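Local coordinates for Serine/threonine-protein kinase Tel1 (Chaetomium thermophilum, PDB 6SKY) that probably acts as a serine/threonine kinase in DNA damage signalling, transferring phosphate from ATP to proteins carrying serine- or threonine-glutamine motifs, at residues G1634-R1639 / T2091-D2095; F1752-E1758 / E1826-S1832; M1871-A1875 / F1890-A1894; T2017-L2021 / S2132-T2136; Y2848-I2852 / E2898-I2903. The contacts are given in a common frame with arbitrary orientation. Residues are numbered along the deposited sequence.

Contact 1: G1634-R1639 / T2091-D2095; sequences GRVLGR and TELDD
A small side chain set between two arginines shows how steeply crossed helices can meet. Both segments are regular alpha-helix; their axes approach to 10.2 Å at -104°, and the closest CA pair is R1635 and T2091, 5.8 Å apart. T2091 (chi1 m) is the knob in knobs-into-holes packing, set among G1634, R1635, G1638 and R1639. Its OG1 lies 3.8 Å from G1638 CA, where a beta carbon would clash, and is hydrogen-bonded to L2087 O of its own helix. R1639 (chi1 t, chi2 t, chi3 m) bends its guanidinium over T2091 CG2, which is 3.8 Å from NH2, and forms a two-pronged salt bridge with D2095 (chi1 m): NH1 to OD2 3.0 Å, NH2 to OD1 3.2 Å. R1635 (chi1 t, chi2 t) extends to D2094 (chi1 t), a long salt bridge of 3.7 Å from NH2 to OD2; its stronger partner is D1601. In this alpha-solenoid, helix 1606-1619 packs beside helix 1627-1644, while helices 2035-2047 and 2052-2070 flank FAT-domain helix 2077-2097.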
# COMPACT_ATOMS: atom_id res chain seq x y z
N GLY A 1634 3.93 27.01 -36.60
CA GLY A 1634 4.23 26.45 -35.30
C GLY A 1634 3.37 27.04 -34.20
O GLY A 1634 2.94 26.34 -33.30
N ARG A 1635 3.10 28.34 -34.27
CA ARG A 1635 2.23 28.95 -33.29
C ARG A 1635 0.82 28.38 -33.36
O ARG A 1635 0.19 28.10 -32.34
CB ARG A 1635 2.21 30.46 -33.49
CG ARG A 1635 1.86 31.23 -32.27
CD ARG A 1635 1.39 32.59 -32.66
NE ARG A 1635 2.38 33.63 -32.42
CZ ARG A 1635 2.24 34.88 -32.82
NH1 ARG A 1635 1.16 35.24 -33.48
NH2 ARG A 1635 3.18 35.77 -32.56
N VAL A 1636 0.32 28.15 -34.58
CA VAL A 1636 -1.02 27.58 -34.73
C VAL A 1636 -1.06 26.13 -34.26
O VAL A 1636 -1.99 25.73 -33.55
CB VAL A 1636 -1.49 27.72 -36.19
CG1 VAL A 1636 -2.74 26.92 -36.42
CG2 VAL A 1636 -1.72 29.16 -36.51
N LEU A 1637 -0.06 25.33 -34.62
CA LEU A 1637 -0.03 23.94 -34.17
C LEU A 1637 0.13 23.84 -32.66
O LEU A 1637 -0.46 22.97 -32.02
CB LEU A 1637 1.10 23.19 -34.86
CG LEU A 1637 0.97 22.86 -36.33
CD1 LEU A 1637 2.24 22.20 -36.79
CD2 LEU A 1637 -0.19 21.94 -36.55
N GLY A 1638 0.94 24.73 -32.07
CA GLY A 1638 1.12 24.70 -30.64
C GLY A 1638 -0.13 25.10 -29.90
O GLY A 1638 -0.46 24.51 -28.87
N ARG A 1639 -0.86 26.09 -30.41
CA ARG A 1639 -2.12 26.46 -29.78
C ARG A 1639 -3.15 25.35 -29.91
O ARG A 1639 -3.91 25.08 -28.98
CB ARG A 1639 -2.63 27.76 -30.38
CG ARG A 1639 -3.73 28.39 -29.61
CD ARG A 1639 -4.10 29.71 -30.22
NE ARG A 1639 -2.93 30.54 -30.42
CZ ARG A 1639 -2.46 31.40 -29.52
NH1 ARG A 1639 -3.06 31.52 -28.35
NH2 ARG A 1639 -1.38 32.12 -29.79
N THR A 2091 4.30 28.51 -27.27
CA THR A 2091 3.13 29.34 -27.54
C THR A 2091 2.59 29.99 -26.27
O THR A 2091 2.20 31.15 -26.29
CB THR A 2091 2.06 28.51 -28.23
OG1 THR A 2091 2.59 27.99 -29.45
CG2 THR A 2091 0.88 29.35 -28.56
N GLU A 2092 2.57 29.26 -25.15
CA GLU A 2092 2.12 29.89 -23.90
C GLU A 2092 3.09 30.96 -23.43
O GLU A 2092 2.67 32.01 -22.93
CB GLU A 2092 1.92 28.83 -22.82
CG GLU A 2092 0.71 27.93 -23.05
CD GLU A 2092 0.61 26.79 -22.04
OE1 GLU A 2092 1.67 26.26 -21.62
OE2 GLU A 2092 -0.52 26.42 -21.68
N LEU A 2093 4.39 30.71 -23.58
CA LEU A 2093 5.38 31.75 -23.31
C LEU A 2093 5.11 33.00 -24.13
O LEU A 2093 5.07 34.11 -23.60
CB LEU A 2093 6.78 31.20 -23.59
CG LEU A 2093 7.98 32.13 -23.45
CD1 LEU A 2093 7.94 32.84 -22.15
CD2 LEU A 2093 9.24 31.33 -23.55
N ASP A 2094 4.93 32.83 -25.44
CA ASP A 2094 4.66 33.97 -26.31
C ASP A 2094 3.38 34.67 -25.91
O ASP A 2094 3.26 35.89 -26.07
CB ASP A 2094 4.58 33.50 -27.76
CG ASP A 2094 5.00 34.58 -28.73
OD1 ASP A 2094 5.01 35.76 -28.36
OD2 ASP A 2094 5.31 34.23 -29.89
N ASP A 2095 2.39 33.93 -25.42
CA ASP A 2095 1.13 34.56 -25.03
C ASP A 2095 1.31 35.45 -23.82
O ASP A 2095 0.81 36.58 -23.79
CB ASP A 2095 0.07 33.50 -24.74
CG ASP A 2095 -0.62 33.02 -25.99
OD1 ASP A 2095 -0.24 33.45 -27.09
OD2 ASP A 2095 -1.56 32.20 -25.87

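Contact 2: F1752-E1758 / E1826-S1832; sequences FSARALE and EWLNFTS
Alpha-solenoids are built of helices, yet the loops joining them can pack just as specifically, as here where an irregular loop lies against the C-terminal end of helix 1815-1827. Segment 1752-1758 has no regular structure, and R1755 takes a positive phi (67°). Segment 1826-1832 is helical at E1826 and W1827, while F1830 to S1832 adopt an extended backbone. The nearest CA pairs are A1754 with E1826 (6.0 Å) and E1758 with S1832 (8.2 Å), so the two run in the same sense.

Apolar packing centres on two aromatic rings. L1757 (chi1 t, chi2 p) makes a CH-pi contact with W1827 (chi1 m), CD1 standing over the five-membered ring 4.2 Å from its centroid, while its CD2 is 4.3 Å from F1830 CB. F1752 CD1 lies 4.3 Å from W1827 CH2, and A1754 CB is 4.3 Å from F1830 CE1 at the ring edge. W1762 meets W1827 edge-to-face from helix 1762-1771.

Polar contacts are few. W1827 NE1 gives a weak hydrogen bond to S1753 O at 3.4 Å. Within the loop, R1755 and E1758 form a salt bridge, NH1 to OE1 3.2 Å, which frames F1830: R1755 CZ is 3.6 Å from F1830 CZ, and E1758 CD is 3.6 Å from F1830 CE2 at the ring edge. Beyond it, E1758 OE2 lies 3.1 Å from S1832 OG.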
# COMPACT_ATOMS: atom_id res chain seq x y z
N PHE A 1752 16.65 -6.53 -60.90
CA PHE A 1752 16.20 -7.64 -60.08
C PHE A 1752 17.34 -8.28 -59.30
O PHE A 1752 17.51 -9.50 -59.34
CB PHE A 1752 15.54 -8.71 -60.94
CG PHE A 1752 14.16 -8.36 -61.39
CD1 PHE A 1752 13.14 -8.25 -60.48
CD2 PHE A 1752 13.88 -8.16 -62.72
CE1 PHE A 1752 11.86 -7.93 -60.88
CE2 PHE A 1752 12.61 -7.84 -63.14
CZ PHE A 1752 11.60 -7.73 -62.21
N SER A 1753 18.12 -7.48 -58.58
CA SER A 1753 19.22 -8.04 -57.80
C SER A 1753 19.55 -7.08 -56.68
O SER A 1753 19.29 -5.88 -56.77
CB SER A 1753 20.45 -8.29 -58.67
OG SER A 1753 20.94 -7.09 -59.23
N ALA A 1754 20.13 -7.62 -55.62
CA ALA A 1754 20.44 -6.83 -54.45
C ALA A 1754 21.43 -5.72 -54.80
O ALA A 1754 21.96 -5.65 -55.91
CB ALA A 1754 21.01 -7.70 -53.34
N ARG A 1755 21.61 -4.80 -53.86
CA ARG A 1755 22.48 -3.64 -54.00
C ARG A 1755 21.94 -2.66 -55.03
O ARG A 1755 22.43 -1.54 -55.14
CB ARG A 1755 23.91 -4.06 -54.37
CG ARG A 1755 24.65 -4.71 -53.23
CD ARG A 1755 24.77 -3.76 -52.06
NE ARG A 1755 24.96 -4.47 -50.80
CZ ARG A 1755 25.07 -3.87 -49.62
NH1 ARG A 1755 25.02 -2.54 -49.55
NH2 ARG A 1755 25.23 -4.59 -48.52
N ALA A 1756 20.90 -3.06 -55.75
CA ALA A 1756 20.17 -2.15 -56.61
C ALA A 1756 19.10 -1.40 -55.84
O ALA A 1756 18.50 -0.48 -56.39
CB ALA A 1756 19.52 -2.89 -57.77
N LEU A 1757 18.85 -1.78 -54.59
CA LEU A 1757 17.90 -1.05 -53.77
C LEU A 1757 18.45 0.29 -53.31
O LEU A 1757 17.68 1.10 -52.79
CB LEU A 1757 17.52 -1.90 -52.56
CG LEU A 1757 16.18 -1.60 -51.90
CD1 LEU A 1757 15.06 -2.17 -52.72
CD2 LEU A 1757 16.15 -2.15 -50.51
N GLU A 1758 19.74 0.56 -53.51
CA GLU A 1758 20.37 1.76 -52.99
C GLU A 1758 20.54 2.86 -54.02
O GLU A 1758 20.96 3.96 -53.65
CB GLU A 1758 21.72 1.42 -52.38
CG GLU A 1758 21.62 0.55 -51.15
CD GLU A 1758 22.97 0.27 -50.53
OE1 GLU A 1758 23.89 -0.15 -51.27
OE2 GLU A 1758 23.11 0.48 -49.31
N GLU A 1826 16.27 -11.05 -50.76
CA GLU A 1826 17.47 -10.26 -50.55
C GLU A 1826 17.18 -8.81 -50.22
O GLU A 1826 17.95 -8.18 -49.49
CB GLU A 1826 18.35 -10.31 -51.80
CG GLU A 1826 18.85 -11.69 -52.15
CD GLU A 1826 20.04 -12.11 -51.31
OE1 GLU A 1826 20.88 -11.24 -51.00
OE2 GLU A 1826 20.14 -13.30 -50.95
N TRP A 1827 16.08 -8.26 -50.76
CA TRP A 1827 15.75 -6.86 -50.54
C TRP A 1827 15.22 -6.60 -49.14
O TRP A 1827 15.43 -5.51 -48.60
CB TRP A 1827 14.73 -6.40 -51.56
CG TRP A 1827 15.26 -6.25 -52.92
CD1 TRP A 1827 16.55 -6.08 -53.27
CD2 TRP A 1827 14.51 -6.27 -54.13
NE1 TRP A 1827 16.66 -5.99 -54.63
CE2 TRP A 1827 15.41 -6.10 -55.18
CE3 TRP A 1827 13.15 -6.41 -54.42
CZ2 TRP A 1827 15.01 -6.07 -56.50
CZ3 TRP A 1827 12.75 -6.38 -55.72
CH2 TRP A 1827 13.68 -6.21 -56.75
N LEU A 1828 14.51 -7.55 -48.55
CA LEU A 1828 13.93 -7.31 -47.24
C LEU A 1828 14.95 -7.40 -46.12
O LEU A 1828 14.73 -6.82 -45.06
CB LEU A 1828 12.79 -8.29 -46.98
CG LEU A 1828 11.54 -8.12 -47.84
CD1 LEU A 1828 10.52 -9.17 -47.51
CD2 LEU A 1828 10.94 -6.74 -47.68
N ASN A 1829 16.06 -8.09 -46.34
CA ASN A 1829 17.13 -8.19 -45.35
C ASN A 1829 18.23 -7.18 -45.64
O ASN A 1829 19.39 -7.53 -45.83
CB ASN A 1829 17.69 -9.61 -45.32
CG ASN A 1829 16.65 -10.63 -44.92
OD1 ASN A 1829 16.01 -10.50 -43.88
ND2 ASN A 1829 16.48 -11.65 -45.74
N PHE A 1830 17.86 -5.90 -45.69
CA PHE A 1830 18.76 -4.86 -46.18
C PHE A 1830 18.79 -3.70 -45.19
O PHE A 1830 17.95 -2.80 -45.25
CB PHE A 1830 18.32 -4.38 -47.55
CG PHE A 1830 19.45 -4.07 -48.47
CD1 PHE A 1830 19.88 -5.01 -49.39
CD2 PHE A 1830 20.09 -2.85 -48.41
CE1 PHE A 1830 20.92 -4.73 -50.23
CE2 PHE A 1830 21.13 -2.57 -49.25
CZ PHE A 1830 21.55 -3.51 -50.17
N THR A 1831 19.78 -3.70 -44.31
CA THR A 1831 19.97 -2.64 -43.33
C THR A 1831 20.89 -1.59 -43.94
O THR A 1831 22.09 -1.81 -44.06
CB THR A 1831 20.56 -3.20 -42.04
OG1 THR A 1831 19.94 -4.45 -41.73
CG2 THR A 1831 20.34 -2.22 -40.90
N SER A 1832 20.32 -0.45 -44.32
CA SER A 1832 21.11 0.61 -44.95
C SER A 1832 20.35 1.91 -44.84
O SER A 1832 19.12 1.93 -44.77
CB SER A 1832 21.40 0.30 -46.42
OG SER A 1832 22.33 -0.75 -46.56

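Contact 3: M1871-A1875 / F1890-A1894; sequences MASAA and FAELA
F1890 lays its ring beneath A1874, whose CB stands over the ring face in a CH-pi contact, 4.2 Å from the centroid and 21° off the normal. The same ring receives a second partner from one turn earlier: M1871, with chi1 m, chi2 m and chi3 t, bends its thioether so that SD reaches 3.5 Å from F1890 CD1. This is an oblique Met-aromatic contact, the sulfur 4.4 Å from the ring centroid. F1890 itself is held at chi1 m.

Both segments are regular alpha-helix, nearly antiparallel at 163° (signed -163°), with axes only 8.0 Å apart. The register pairs M1871 with A1894 (CA to CA 4.9 Å) and A1875 with F1890 (5.1 Å). Such closeness illustrates a general rule of helix packing, that alanines in the interface let backbones draw together. M1871 CB meets A1894 CB at 3.7 Å, A1875 CB meets F1890 CB at 3.9 Å, and M1871 CG lies 4.0 Å from L1893 CB. The side chains that meet are all apolar.

Helices 1871-1880 and 1884-1898, joined by a short turn, thus form an alpha-alpha hairpin, the repeating element of an alpha-solenoid. I1843, I1846 and L1847 of helix 1836-1849 pack against F1890, while on the far side of helix 1884-1898 E1892 forms a salt bridge to R2739 on kinase-domain helix 2732-2755.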
# COMPACT_ATOMS: atom_id res chain seq x y z
N MET A 1871 7.07 -13.54 -44.17
CA MET A 1871 6.46 -12.50 -43.35
C MET A 1871 7.29 -12.15 -42.13
O MET A 1871 7.14 -11.05 -41.59
CB MET A 1871 5.06 -12.93 -42.95
CG MET A 1871 4.04 -12.78 -44.06
SD MET A 1871 3.89 -11.07 -44.59
CE MET A 1871 2.89 -11.25 -46.05
N ALA A 1872 8.19 -13.03 -41.69
CA ALA A 1872 9.10 -12.66 -40.62
C ALA A 1872 10.13 -11.64 -41.10
O ALA A 1872 10.44 -10.68 -40.39
CB ALA A 1872 9.79 -13.90 -40.08
N SER A 1873 10.65 -11.84 -42.31
CA SER A 1873 11.57 -10.87 -42.88
C SER A 1873 10.90 -9.54 -43.13
O SER A 1873 11.48 -8.48 -42.87
CB SER A 1873 12.15 -11.42 -44.18
OG SER A 1873 12.67 -12.71 -43.98
N ALA A 1874 9.66 -9.56 -43.62
CA ALA A 1874 8.92 -8.33 -43.84
C ALA A 1874 8.62 -7.62 -42.53
O ALA A 1874 8.66 -6.39 -42.47
CB ALA A 1874 7.63 -8.62 -44.60
N ALA A 1875 8.33 -8.37 -41.47
CA ALA A 1875 8.12 -7.76 -40.16
C ALA A 1875 9.38 -7.08 -39.66
O ALA A 1875 9.34 -5.95 -39.17
CB ALA A 1875 7.65 -8.81 -39.16
N PHE A 1890 2.36 -7.86 -39.95
CA PHE A 1890 3.19 -8.87 -40.59
C PHE A 1890 3.59 -9.97 -39.62
O PHE A 1890 3.67 -11.14 -40.00
CB PHE A 1890 4.43 -8.23 -41.19
CG PHE A 1890 4.18 -7.48 -42.45
CD1 PHE A 1890 3.19 -7.87 -43.31
CD2 PHE A 1890 4.93 -6.38 -42.76
CE1 PHE A 1890 2.97 -7.18 -44.46
CE2 PHE A 1890 4.71 -5.68 -43.91
CZ PHE A 1890 3.73 -6.08 -44.76
N ALA A 1891 3.86 -9.62 -38.37
CA ALA A 1891 4.22 -10.62 -37.38
C ALA A 1891 3.07 -11.58 -37.12
O ALA A 1891 3.28 -12.78 -36.91
CB ALA A 1891 4.66 -9.95 -36.08
N GLU A 1892 1.84 -11.07 -37.13
CA GLU A 1892 0.70 -11.95 -36.95
C GLU A 1892 0.49 -12.86 -38.16
O GLU A 1892 0.17 -14.05 -38.00
CB GLU A 1892 -0.55 -11.13 -36.68
CG GLU A 1892 -0.39 -10.29 -35.45
CD GLU A 1892 -1.56 -10.40 -34.53
OE1 GLU A 1892 -2.54 -11.07 -34.92
OE2 GLU A 1892 -1.51 -9.83 -33.43
N LEU A 1893 0.67 -12.34 -39.37
CA LEU A 1893 0.60 -13.20 -40.55
C LEU A 1893 1.68 -14.28 -40.50
O LEU A 1893 1.43 -15.43 -40.88
CB LEU A 1893 0.72 -12.37 -41.82
CG LEU A 1893 -0.38 -11.34 -42.03
CD1 LEU A 1893 -0.14 -10.58 -43.29
CD2 LEU A 1893 -1.71 -12.02 -42.08
N ALA A 1894 2.87 -13.94 -40.03
CA ALA A 1894 3.93 -14.93 -39.89
C ALA A 1894 3.55 -16.01 -38.89
O ALA A 1894 3.72 -17.21 -39.15
CB ALA A 1894 5.23 -14.26 -39.47

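Contact 4: T2017-L2021 / S2132-T2136; sequences TARKL and SCRET
Two helical segments cross at 46°, their axes 10.4 Å apart at closest approach and their nearest CA atoms, those of K2020 and T2136, separated by 7.2 Å. Long side chains bridge the gap. R2019 does so with chi1 and chi2 t and chi3 p, turning its guanidinium along the opposite helix. R2019 NH2 lies 2.7 Å from T2136 OG1 and R2019 NH1 3.4 Å from S2132 OG, both weak hydrogen bonds; C2133 SG sits over the guanidinium face, 4.0 Å from R2019 CZ. T2136 (chi1 m) bonds weakly back to S2132 O, and S2132 (chi1 p) has its stronger partner in Q2129 O. K2020 NZ extends to 3.6 Å from S2132 CB. The contact joins helices 2011-2021 and 2124-2143 of the FAT domain close to the dimer interface, where R1968 of the second subunit makes a weak hydrogen bond to K2020 O. A buried arginine meets hydroxyls and sulfur but no carboxylate from the facing segment, so the pairing is polar without being a salt bridge.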
# COMPACT_ATOMS: atom_id res chain seq x y z
N THR A 2017 16.76 19.54 -16.22
CA THR A 2017 17.18 19.84 -14.86
C THR A 2017 17.64 21.28 -14.73
O THR A 2017 17.36 21.94 -13.73
CB THR A 2017 18.30 18.89 -14.46
OG1 THR A 2017 17.85 17.54 -14.62
CG2 THR A 2017 18.68 19.10 -13.03
N ALA A 2018 18.35 21.79 -15.74
CA ALA A 2018 18.79 23.18 -15.69
C ALA A 2018 17.61 24.13 -15.70
O ALA A 2018 17.65 25.18 -15.05
CB ALA A 2018 19.72 23.47 -16.86
N ARG A 2019 16.55 23.80 -16.45
CA ARG A 2019 15.39 24.68 -16.47
C ARG A 2019 14.59 24.60 -15.17
O ARG A 2019 14.06 25.60 -14.71
CB ARG A 2019 14.50 24.33 -17.65
CG ARG A 2019 13.30 25.22 -17.77
CD ARG A 2019 12.39 24.79 -18.88
NE ARG A 2019 12.01 23.39 -18.78
CZ ARG A 2019 11.11 22.92 -17.93
NH1 ARG A 2019 10.82 21.64 -17.91
NH2 ARG A 2019 10.52 23.74 -17.08
N LYS A 2020 14.49 23.41 -14.58
CA LYS A 2020 13.74 23.27 -13.34
C LYS A 2020 14.45 23.95 -12.18
O LYS A 2020 13.80 24.58 -11.34
CB LYS A 2020 13.51 21.80 -13.03
CG LYS A 2020 12.46 21.17 -13.88
CD LYS A 2020 12.39 19.70 -13.60
CE LYS A 2020 11.30 19.05 -14.42
NZ LYS A 2020 10.00 19.69 -14.13
N LEU A 2021 15.77 23.82 -12.09
CA LEU A 2021 16.50 24.50 -11.03
C LEU A 2021 16.83 25.94 -11.36
O LEU A 2021 17.34 26.65 -10.50
CB LEU A 2021 17.79 23.75 -10.72
CG LEU A 2021 17.59 22.38 -10.10
CD1 LEU A 2021 18.90 21.66 -9.99
CD2 LEU A 2021 16.94 22.51 -8.76
N SER A 2132 4.85 21.75 -16.37
CA SER A 2132 6.14 22.18 -15.85
C SER A 2132 6.67 23.39 -16.60
O SER A 2132 7.18 24.34 -15.98
CB SER A 2132 7.15 21.04 -15.92
OG SER A 2132 7.60 20.88 -17.24
N CYS A 2133 6.55 23.39 -17.93
CA CYS A 2133 6.98 24.56 -18.68
C CYS A 2133 6.15 25.79 -18.32
O CYS A 2133 6.68 26.90 -18.29
CB CYS A 2133 6.93 24.28 -20.17
SG CYS A 2133 8.29 23.29 -20.77
N ARG A 2134 4.86 25.61 -18.05
CA ARG A 2134 4.03 26.74 -17.67
C ARG A 2134 4.45 27.32 -16.33
O ARG A 2134 4.42 28.54 -16.13
CB ARG A 2134 2.57 26.31 -17.62
CG ARG A 2134 1.62 27.42 -17.27
CD ARG A 2134 0.29 26.87 -16.85
NE ARG A 2134 -0.42 26.26 -17.96
CZ ARG A 2134 -1.59 25.65 -17.84
NH1 ARG A 2134 -2.18 25.12 -18.90
NH2 ARG A 2134 -2.18 25.56 -16.66
N GLU A 2135 4.85 26.46 -15.40
CA GLU A 2135 5.38 26.93 -14.13
C GLU A 2135 6.63 27.77 -14.32
O GLU A 2135 6.78 28.84 -13.72
CB GLU A 2135 5.67 25.74 -13.24
CG GLU A 2135 6.18 26.08 -11.89
CD GLU A 2135 7.02 24.97 -11.32
OE1 GLU A 2135 7.53 24.16 -12.12
OE2 GLU A 2135 7.16 24.88 -10.08
N THR A 2136 7.56 27.28 -15.15
CA THR A 2136 8.77 28.06 -15.44
C THR A 2136 8.42 29.41 -16.06
O THR A 2136 9.00 30.44 -15.69
CB THR A 2136 9.69 27.29 -16.36
OG1 THR A 2136 10.00 26.03 -15.77
CG2 THR A 2136 10.96 28.04 -16.56

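Contact 5: Y2848-I2852 / E2898-I2903; sequences YQWSI and EADRAI. Residues 2848, 2849, 2850, 2851, 2852 of segment 2848-2852 come from a tag, linker or insertion.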
# COMPACT_ATOMS: atom_id res chain seq x y z
N TYR A 2848 -40.29 -5.68 -11.11
CA TYR A 2848 -39.10 -6.41 -11.51
C TYR A 2848 -39.10 -7.78 -10.85
O TYR A 2848 -39.26 -7.89 -9.64
CB TYR A 2848 -37.83 -5.64 -11.15
CG TYR A 2848 -36.59 -6.30 -11.68
CD1 TYR A 2848 -36.29 -6.26 -13.03
CD2 TYR A 2848 -35.72 -6.96 -10.84
CE1 TYR A 2848 -35.17 -6.87 -13.51
CE2 TYR A 2848 -34.60 -7.56 -11.32
CZ TYR A 2848 -34.33 -7.52 -12.66
OH TYR A 2848 -33.20 -8.13 -13.14
N GLN A 2849 -38.95 -8.83 -11.66
CA GLN A 2849 -38.96 -10.20 -11.16
C GLN A 2849 -37.54 -10.66 -10.88
O GLN A 2849 -36.66 -10.52 -11.74
CB GLN A 2849 -39.62 -11.14 -12.17
CG GLN A 2849 -40.83 -10.58 -12.87
CD GLN A 2849 -42.02 -10.42 -11.95
OE1 GLN A 2849 -42.88 -9.57 -12.19
NE2 GLN A 2849 -42.08 -11.23 -10.91
N TRP A 2850 -37.32 -11.22 -9.70
CA TRP A 2850 -35.99 -11.66 -9.31
C TRP A 2850 -35.75 -13.13 -9.55
O TRP A 2850 -34.70 -13.65 -9.18
CB TRP A 2850 -35.74 -11.33 -7.84
CG TRP A 2850 -35.61 -9.89 -7.61
CD1 TRP A 2850 -36.61 -9.02 -7.37
CD2 TRP A 2850 -34.41 -9.14 -7.61
NE1 TRP A 2850 -36.11 -7.76 -7.21
CE2 TRP A 2850 -34.75 -7.81 -7.35
CE3 TRP A 2850 -33.07 -9.46 -7.80
CZ2 TRP A 2850 -33.80 -6.80 -7.27
CZ3 TRP A 2850 -32.14 -8.47 -7.72
CH2 TRP A 2850 -32.50 -7.16 -7.47
N SER A 2851 -36.71 -13.82 -10.15
CA SER A 2851 -36.51 -15.17 -10.64
C SER A 2851 -36.91 -15.20 -12.10
O SER A 2851 -37.41 -14.22 -12.65
CB SER A 2851 -37.31 -16.20 -9.84
OG SER A 2851 -37.28 -17.46 -10.49
N ILE A 2852 -36.69 -16.33 -12.74
CA ILE A 2852 -36.94 -16.49 -14.16
C ILE A 2852 -38.15 -17.40 -14.31
O ILE A 2852 -38.11 -18.58 -13.96
CB ILE A 2852 -35.70 -17.02 -14.89
CG1 ILE A 2852 -35.98 -17.27 -16.37
CG2 ILE A 2852 -35.13 -18.25 -14.20
CD1 ILE A 2852 -34.74 -17.57 -17.15
N GLU A 2898 -35.48 -12.87 -2.41
CA GLU A 2898 -34.72 -13.04 -3.64
C GLU A 2898 -33.89 -11.80 -3.95
O GLU A 2898 -32.72 -11.91 -4.35
CB GLU A 2898 -35.65 -13.36 -4.79
CG GLU A 2898 -36.08 -14.81 -4.82
CD GLU A 2898 -37.22 -15.06 -5.78
OE1 GLU A 2898 -38.04 -14.13 -5.98
OE2 GLU A 2898 -37.31 -16.18 -6.33
N ALA A 2899 -34.46 -10.62 -3.77
CA ALA A 2899 -33.69 -9.40 -3.91
C ALA A 2899 -32.50 -9.39 -2.96
O ALA A 2899 -31.39 -9.02 -3.35
CB ALA A 2899 -34.57 -8.18 -3.66
N ASP A 2900 -32.71 -9.83 -1.72
CA ASP A 2900 -31.64 -9.80 -0.74
C ASP A 2900 -30.53 -10.77 -1.10
O ASP A 2900 -29.35 -10.43 -1.01
CB ASP A 2900 -32.19 -10.13 0.65
CG ASP A 2900 -33.25 -9.16 1.08
OD1 ASP A 2900 -33.67 -8.34 0.24
OD2 ASP A 2900 -33.66 -9.21 2.25
N ARG A 2901 -30.88 -11.99 -1.51
CA ARG A 2901 -29.86 -12.95 -1.92
C ARG A 2901 -29.07 -12.44 -3.11
O ARG A 2901 -27.83 -12.52 -3.12
CB ARG A 2901 -30.51 -14.29 -2.24
CG ARG A 2901 -31.11 -14.98 -1.06
CD ARG A 2901 -31.83 -16.23 -1.48
NE ARG A 2901 -32.49 -16.88 -0.35
CZ ARG A 2901 -33.33 -17.90 -0.47
NH1 ARG A 2901 -33.89 -18.43 0.61
NH2 ARG A 2901 -33.63 -18.38 -1.67
N ALA A 2902 -29.75 -11.92 -4.12
CA ALA A 2902 -29.06 -11.45 -5.31
C ALA A 2902 -28.14 -10.28 -4.99
O ALA A 2902 -26.99 -10.24 -5.44
CB ALA A 2902 -30.07 -11.05 -6.38
N ILE A 2903 -28.62 -9.32 -4.20
CA ILE A 2903 -27.80 -8.15 -3.90
C ILE A 2903 -26.66 -8.53 -2.97
O ILE A 2903 -25.59 -7.92 -3.02
CB ILE A 2903 -28.69 -7.04 -3.32
CG1 ILE A 2903 -29.73 -6.64 -4.36
CG2 ILE A 2903 -27.88 -5.84 -2.95
CD1 ILE A 2903 -30.66 -5.57 -3.90
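Y2848 opens an irregular loop, extended at Y2848 and Q2849 and bent at W2850, from an insertion into the natural sequence; Y2848 takes no part in the contact and packs on I2621 and M2622. Q2849 points away, its carbonyl oxygen weakly bonded to Q2618. W2850 carries nearly the whole contact. With chi1 m and chi2 near 87°, its indole packs face-on over A2899, with A2902 and I2903 alongside: A2899 CA makes a CH-pi contact 3.9 Å from the centroid of the W2850 six-membered ring, and A2899 CB is 3.7 Å from W2850 CE2. One turn on, A2902 CB reaches W2850 CZ3 at 3.6 Å and I2903 CG1 reaches W2850 CH2 at 4.2 Å. The loop belongs to the PI3/PI4-kinase family region and is packed by helix 2898-2908, which follows the unmodelled linker 2863-2896; F2784 meets the same indole. At the base of the side chain, W2850 CB lies 3.7 Å from E2898 CB. S2851 follows at the edge, its CB 3.5 Å from E2898 OE2, and I2852 packs on M2857 and L2860.

Overall arrangement
Read from the N terminus, contact 1 opens first, at 1634-1639, and its long, mostly helical loop closes only at 2091-2095. Inside it contact 2 and then contact 3 open and close in series; they touch where L1828 and N1829 pack on S1873 and A1874, so loop and hairpin form one block. Contact 4 opens at 2017-2021, before contact 1 closes, and ends at 2132-2136; the two therefore cross, and a weak, long ion pair between E2092 and R2134 links them within the FAT solenoid. Contact 5 follows separately, joining the kinase-region loop 2848-2852 to helix 2898-2908 across the unmodelled 2863-2896, its centre about 58 Å from those of contacts 1 and 4.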